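Local coordinates for protein thiosulfate sulfurtransferase RDL2, mitochondrial (Saccharomyces cerevisiae, PDB 6K6R) that catalyses the transfer of sulfane sulfur from thiosulfate to cyanide, giving thiocyanate and sulfite, in yeast mitochondria, at residues Asn40-Pro45 and Tyr63-Thr68; Thr67-Pro72 and Phe91-Pro96. One frame throughout, in Å; residues are numbered along the deposited sequence.

Interaction 1 (Asn40-Pro45 and Tyr63-Thr68)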
loop_
_atom_site.group_PDB
_atom_site.type_symbol
_atom_site.label_atom_id
_atom_site.label_comp_id
_atom_site.label_asym_id
_atom_site.label_seq_id
_atom_site.Cartn_x
_atom_site.Cartn_y
_atom_site.Cartn_z
ATOM N N ASN A 40 -13.758 2.082 4.837
ATOM C CA ASN A 40 -13.860 1.720 6.248
ATOM C C ASN A 40 -12.489 1.709 6.911
ATOM O O ASN A 40 -12.345 2.144 8.059
ATOM C CB ASN A 40 -14.534 0.356 6.395
ATOM C CG ASN A 40 -16.014 0.398 6.069
ATOM O OD1 ASN A 40 -16.645 1.454 6.127
ATOM N ND2 ASN A 40 -16.577 -0.755 5.725
ATOM N N LEU A 41 -11.470 1.218 6.201
ATOM C CA LEU A 41 -10.127 1.165 6.771
ATOM C C LEU A 41 -9.532 2.555 6.944
ATOM O O LEU A 41 -8.761 2.785 7.884
ATOM C CB LEU A 41 -9.220 0.305 5.891
ATOM C CG LEU A 41 -9.034 -1.144 6.342
ATOM C CD1 LEU A 41 -7.924 -1.808 5.548
ATOM C CD2 LEU A 41 -8.744 -1.206 7.833
ATOM N N VAL A 42 -9.869 3.491 6.054
ATOM C CA VAL A 42 -9.378 4.858 6.200
ATOM C C VAL A 42 -10.086 5.555 7.356
ATOM O O VAL A 42 -9.459 6.281 8.137
ATOM C CB VAL A 42 -9.549 5.629 4.878
ATOM C CG1 VAL A 42 -9.298 7.114 5.086
ATOM C CG2 VAL A 42 -8.612 5.073 3.820
ATOM N N GLU A 43 -11.395 5.335 7.493
ATOM C CA GLU A 43 -12.148 5.993 8.557
ATOM C C GLU A 43 -11.818 5.402 9.922
ATOM O O GLU A 43 -11.772 6.126 10.923
ATOM C CB GLU A 43 -13.646 5.895 8.273
ATOM C CG GLU A 43 -14.140 6.875 7.219
ATOM C CD GLU A 43 -15.524 6.534 6.705
ATOM O OE1 GLU A 43 -16.027 5.437 7.029
ATOM O OE2 GLU A 43 -16.108 7.362 5.975
ATOM N N HIS A 44 -11.586 4.090 9.986
ATOM C CA HIS A 44 -11.243 3.403 11.230
ATOM C C HIS A 44 -9.994 2.567 10.990
ATOM O O HIS A 44 -10.082 1.411 10.553
ATOM C CB HIS A 44 -12.401 2.539 11.726
ATOM C CG HIS A 44 -13.701 3.274 11.834
ATOM N ND1 HIS A 44 -14.720 3.123 10.919
ATOM C CD2 HIS A 44 -14.147 4.167 12.749
ATOM C CE1 HIS A 44 -15.738 3.890 11.265
ATOM N NE2 HIS A 44 -15.416 4.533 12.372
ATOM N N PRO A 45 -8.812 3.123 11.258
ATOM C CA PRO A 45 -7.572 2.373 11.019
ATOM C C PRO A 45 -7.511 1.098 11.849
ATOM O O PRO A 45 -7.919 1.067 13.013
ATOM C CB PRO A 45 -6.476 3.362 11.431
ATOM C CG PRO A 45 -7.105 4.706 11.269
ATOM C CD PRO A 45 -8.548 4.519 11.644
ATOM N N TYR A 63 -2.649 13.978 -4.546
ATOM C CA TYR A 63 -3.591 13.504 -3.541
ATOM C C TYR A 63 -2.989 12.307 -2.825
ATOM O O TYR A 63 -2.596 11.330 -3.470
ATOM C CB TYR A 63 -4.940 13.115 -4.155
ATOM C CG TYR A 63 -5.836 12.372 -3.185
ATOM C CD1 TYR A 63 -6.530 13.051 -2.191
ATOM C CD2 TYR A 63 -5.976 10.990 -3.251
ATOM C CE1 TYR A 63 -7.343 12.378 -1.298
ATOM C CE2 TYR A 63 -6.785 10.308 -2.359
ATOM C CZ TYR A 63 -7.467 11.008 -1.385
ATOM O OH TYR A 63 -8.276 10.336 -0.496
ATOM N N LYS A 64 -2.929 12.382 -1.499
ATOM C CA LYS A 64 -2.524 11.267 -0.656
ATOM C C LYS A 64 -3.756 10.734 0.060
ATOM O O LYS A 64 -4.449 11.488 0.752
ATOM C CB LYS A 64 -1.463 11.691 0.359
ATOM C CG LYS A 64 -0.988 10.553 1.255
ATOM C CD LYS A 64 0.102 11.006 2.213
ATOM C CE LYS A 64 -0.369 10.939 3.658
ATOM N NZ LYS A 64 -0.303 9.554 4.206
ATOM N N MET A 65 -4.033 9.451 -0.116
ATOM C CA MET A 65 -5.104 8.819 0.640
ATOM C C MET A 65 -4.702 8.782 2.108
ATOM O O MET A 65 -3.638 8.241 2.434
ATOM C CB MET A 65 -5.373 7.413 0.116
ATOM C CG MET A 65 -6.716 6.844 0.541
ATOM S SD MET A 65 -7.056 5.243 -0.213
ATOM C CE MET A 65 -6.430 4.149 1.050
ATOM N N PRO A 66 -5.491 9.358 3.015
ATOM C CA PRO A 66 -5.080 9.408 4.424
ATOM C C PRO A 66 -4.850 8.016 4.995
ATOM O O PRO A 66 -5.468 7.036 4.573
ATOM C CB PRO A 66 -6.252 10.115 5.117
ATOM C CG PRO A 66 -7.383 10.088 4.130
ATOM C CD PRO A 66 -6.757 10.071 2.778
ATOM N N THR A 67 -3.931 7.947 5.962
ATOM C CA THR A 67 -3.471 6.754 6.672
ATOM C C THR A 67 -2.623 5.825 5.809
ATOM O O THR A 67 -2.235 4.751 6.285
ATOM C CB THR A 67 -4.619 5.933 7.282
ATOM O OG1 THR A 67 -5.373 5.303 6.237
ATOM C CG2 THR A 67 -5.539 6.824 8.109
ATOM N N THR A 68 -2.311 6.194 4.570
ATOM C CA THR A 68 -1.480 5.343 3.734
ATOM C C THR A 68 0.000 5.603 3.990
ATOM O O THR A 68 0.402 6.666 4.471
ATOM C CB THR A 68 -1.776 5.567 2.250
ATOM O OG1 THR A 68 -1.729 6.970 1.954
ATOM C CG2 THR A 68 -3.138 5.024 1.892
HETATM O O HOH W 1 -5.936 2.800 7.437
#
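Val42, in the last turn of helix 35-43, divides its two methyls between neighbouring residues of the loop 63-68. CG1, anti to the backbone N (chi1 169°), meets the proline ring, with Val42 CG1 3.7 Å from Pro66 CG; these two side chains cross at about a right angle. The other branch meets the end of the methionine, Val42 CG2 lying 3.6 Å from Met65 CE. Met65 leaves its own backbone with CG and SD extended and then bends at the thioether (chi3 93°), which carries the terminal methyl toward the helix. This is the tight, apolar part of the contact: Val42 and Met65 are buried, and both also pack on Leu51 of strand 49-53, while Val145 touches Val42 and Leu105 and Trp137 touch Met65.

Toward Thr67 and Pro45 the fit is looser and wetter. Thr67 and Val42 form the nearest CA pair, 6.2 Å apart. The threonine methyl makes wide contacts, Thr67 CG2 standing 4.0 Å from Val42 O and 4.1 Å from Pro45 CG, at exposed Pro45, two residues past the helix end. The polar link is a single water, which donates to Leu41 O at 2.9 Å and to Thr67 OG1 at 2.8 Å, joining the helix's C-terminal turn to the loop without a direct bond.

Within the loop, Thr68 N reaches Met65 O at 3.2 Å and closes a type II beta turn, with Thr67 at its third position and positive phi (71°). The arrangement is a partly buried join between the first helix and the turn before edge strand 69-70 in the alpha/beta rhodanese domain.

Interaction 2 (Thr67-Pro72 and Phe91-Pro96)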
loop_
_atom_site.group_PDB
_atom_site.type_symbol
_atom_site.label_atom_id
_atom_site.label_comp_id
_atom_site.label_asym_id
_atom_site.label_seq_id
_atom_site.Cartn_x
_atom_site.Cartn_y
_atom_site.Cartn_z
ATOM N N THR A 67 -3.931 7.947 5.962
ATOM C CA THR A 67 -3.471 6.754 6.672
ATOM C C THR A 67 -2.623 5.825 5.809
ATOM O O THR A 67 -2.235 4.751 6.285
ATOM C CB THR A 67 -4.619 5.933 7.282
ATOM O OG1 THR A 67 -5.373 5.303 6.237
ATOM C CG2 THR A 67 -5.539 6.824 8.109
ATOM N N THR A 68 -2.311 6.194 4.570
ATOM C CA THR A 68 -1.480 5.343 3.734
ATOM C C THR A 68 0.000 5.603 3.990
ATOM O O THR A 68 0.402 6.666 4.471
ATOM C CB THR A 68 -1.776 5.567 2.250
ATOM O OG1 THR A 68 -1.729 6.970 1.954
ATOM C CG2 THR A 68 -3.138 5.024 1.892
ATOM N N ILE A 69 0.815 4.607 3.656
ATOM C CA ILE A 69 2.263 4.749 3.587
ATOM C C ILE A 69 2.667 4.653 2.123
ATOM O O ILE A 69 2.057 3.905 1.351
ATOM C CB ILE A 69 2.990 3.688 4.439
ATOM C CG1 ILE A 69 2.650 2.275 3.960
ATOM C CG2 ILE A 69 2.639 3.854 5.911
ATOM C CD1 ILE A 69 3.515 1.194 4.581
ATOM N N ASN A 70 3.681 5.426 1.737
ATOM C CA ASN A 70 4.117 5.507 0.347
ATOM C C ASN A 70 5.381 4.673 0.178
ATOM O O ASN A 70 6.430 4.998 0.745
ATOM C CB ASN A 70 4.357 6.958 -0.065
ATOM C CG ASN A 70 4.774 7.091 -1.520
ATOM O OD1 ASN A 70 5.473 8.031 -1.891
ATOM N ND2 ASN A 70 4.340 6.148 -2.352
ATOM N N ILE A 71 5.274 3.595 -0.591
ATOM C CA ILE A 71 6.426 2.781 -0.967
ATOM C C ILE A 71 6.440 2.686 -2.488
ATOM O O ILE A 71 5.778 1.808 -3.060
ATOM C CB ILE A 71 6.379 1.394 -0.307
ATOM C CG1 ILE A 71 6.321 1.529 1.216
ATOM C CG2 ILE A 71 7.586 0.566 -0.713
ATOM C CD1 ILE A 71 6.455 0.212 1.952
ATOM N N PRO A 72 7.165 3.567 -3.180
ATOM C CA PRO A 72 7.093 3.592 -4.648
ATOM C C PRO A 72 7.772 2.371 -5.254
ATOM O O PRO A 72 8.936 2.081 -4.968
ATOM C CB PRO A 72 7.817 4.891 -5.018
ATOM C CG PRO A 72 8.742 5.149 -3.878
ATOM C CD PRO A 72 8.105 4.566 -2.644
ATOM N N PHE A 91 12.695 6.174 4.205
ATOM C CA PHE A 91 11.281 6.496 4.068
ATOM C C PHE A 91 10.701 7.299 5.224
ATOM O O PHE A 91 9.609 7.855 5.073
ATOM C CB PHE A 91 10.460 5.209 3.902
ATOM C CG PHE A 91 10.808 4.426 2.671
ATOM C CD1 PHE A 91 10.375 4.846 1.425
ATOM C CD2 PHE A 91 11.575 3.277 2.758
ATOM C CE1 PHE A 91 10.696 4.132 0.288
ATOM C CE2 PHE A 91 11.899 2.559 1.625
ATOM C CZ PHE A 91 11.460 2.989 0.388
ATOM N N GLN A 92 11.392 7.363 6.363
ATOM C CA GLN A 92 10.940 8.116 7.537
ATOM C C GLN A 92 9.633 7.563 8.103
ATOM O O GLN A 92 8.765 8.309 8.562
ATOM C CB GLN A 92 10.821 9.612 7.235
ATOM C CG GLN A 92 12.124 10.364 7.440
ATOM C CD GLN A 92 12.778 10.039 8.773
ATOM O OE1 GLN A 92 13.921 9.585 8.821
ATOM N NE2 GLN A 92 12.054 10.276 9.860
ATOM N N PHE A 93 9.490 6.240 8.062
ATOM C CA PHE A 93 8.533 5.536 8.901
ATOM C C PHE A 93 9.063 4.126 9.127
ATOM O O PHE A 93 10.012 3.686 8.474
ATOM C CB PHE A 93 7.115 5.529 8.305
ATOM C CG PHE A 93 7.017 4.931 6.927
ATOM C CD1 PHE A 93 6.956 3.558 6.750
ATOM C CD2 PHE A 93 6.947 5.748 5.810
ATOM C CE1 PHE A 93 6.851 3.011 5.484
ATOM C CE2 PHE A 93 6.842 5.207 4.542
ATOM C CZ PHE A 93 6.795 3.836 4.379
ATOM N N ALA A 94 8.445 3.425 10.070
ATOM C CA ALA A 94 8.942 2.115 10.468
ATOM C C ALA A 94 8.711 1.088 9.367
ATOM O O ALA A 94 7.670 1.085 8.703
ATOM C CB ALA A 94 8.265 1.659 11.759
ATOM N N LYS A 95 9.693 0.217 9.172
ATOM C CA LYS A 95 9.520 -0.915 8.277
ATOM C C LYS A 95 8.437 -1.823 8.845
ATOM O O LYS A 95 8.588 -2.321 9.971
ATOM C CB LYS A 95 10.827 -1.686 8.103
ATOM C CG LYS A 95 10.663 -3.015 7.380
ATOM C CD LYS A 95 11.951 -3.447 6.697
ATOM C CE LYS A 95 12.115 -4.959 6.740
ATOM N NZ LYS A 95 12.737 -5.492 5.497
ATOM N N PRO A 96 7.341 -2.049 8.127
ATOM C CA PRO A 96 6.221 -2.810 8.688
ATOM C C PRO A 96 6.648 -4.212 9.080
ATOM O O PRO A 96 7.418 -4.863 8.357
ATOM C CB PRO A 96 5.198 -2.842 7.541
ATOM C CG PRO A 96 5.968 -2.480 6.310
ATOM C CD PRO A 96 7.066 -1.576 6.760
#
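Phe91, at the C-terminal end of helix 84-91, begins the contact by setting its ring against the end of strand 69-70 and the proline just beyond it. Phe91 CE1 lies 3.9 Å from Pro72 CD, the two side chains sliding past each other in opposite directions, and Phe91 CD1 is 4.0 Å from Asn70 O. The side-chain amide of Asn70 is held by the carbonyls of Asp53 and Arg55. Phe87, one turn back in the helix, meets the Phe91 ring with planes at about 45° and also touches Ile71.

At Gln92 the chain leaves the helix with positive phi and turns back, bringing Phe93 over the strand. Phe93 has the largest share of the contact. Its CG, set between the backbone N and the carbonyl carbon (chi1 57°), leaves the backbone toward the strand. One face of the ring receives Ile69: the CB to centroid distance is 4.2 Å, 24° off the ring normal, a CH-pi contact displaced toward the rim near CZ. Phe91 CB sits over the rim of the opposite face. In the ring plane, Asn70 O stands 3.8 Å from Phe93 CE2 and Ile71 CG1 3.9 Å from Phe93 CZ.

Farther on, Pro96 packs on Leu50 and Phe87, and its carbonyl accepts a hydrogen bond from Tyr124 OH.

The contact between the two segments is thus almost wholly apolar and aromatic: shape and dispersion probably account for most of it, and Asn70 O, at the edge of the Phe93 ring, meets the slightly positive C-H edge expected of a phenyl group.

How the interactions relate
From the N terminus, strand 31-32 leads into helix 35-43; the chain then runs through strand 49-53 and helix 57-60 before interaction 1 closes this loop by returning 63-68 to the helix end. The same chain continues at once into interaction 2, since Thr67 and Thr68 belong to both, and a second loop through helix 84-91 closes when 91-96 comes back to strand 69-70. The two loops therefore follow in series, neither enclosing nor crossing the other, with centres about 13 Å apart. Together they hold both approaches to edge strand 69-70 of the parallel sheet: its entry to helix 35-43, its body and exit to the end of helix 84-91.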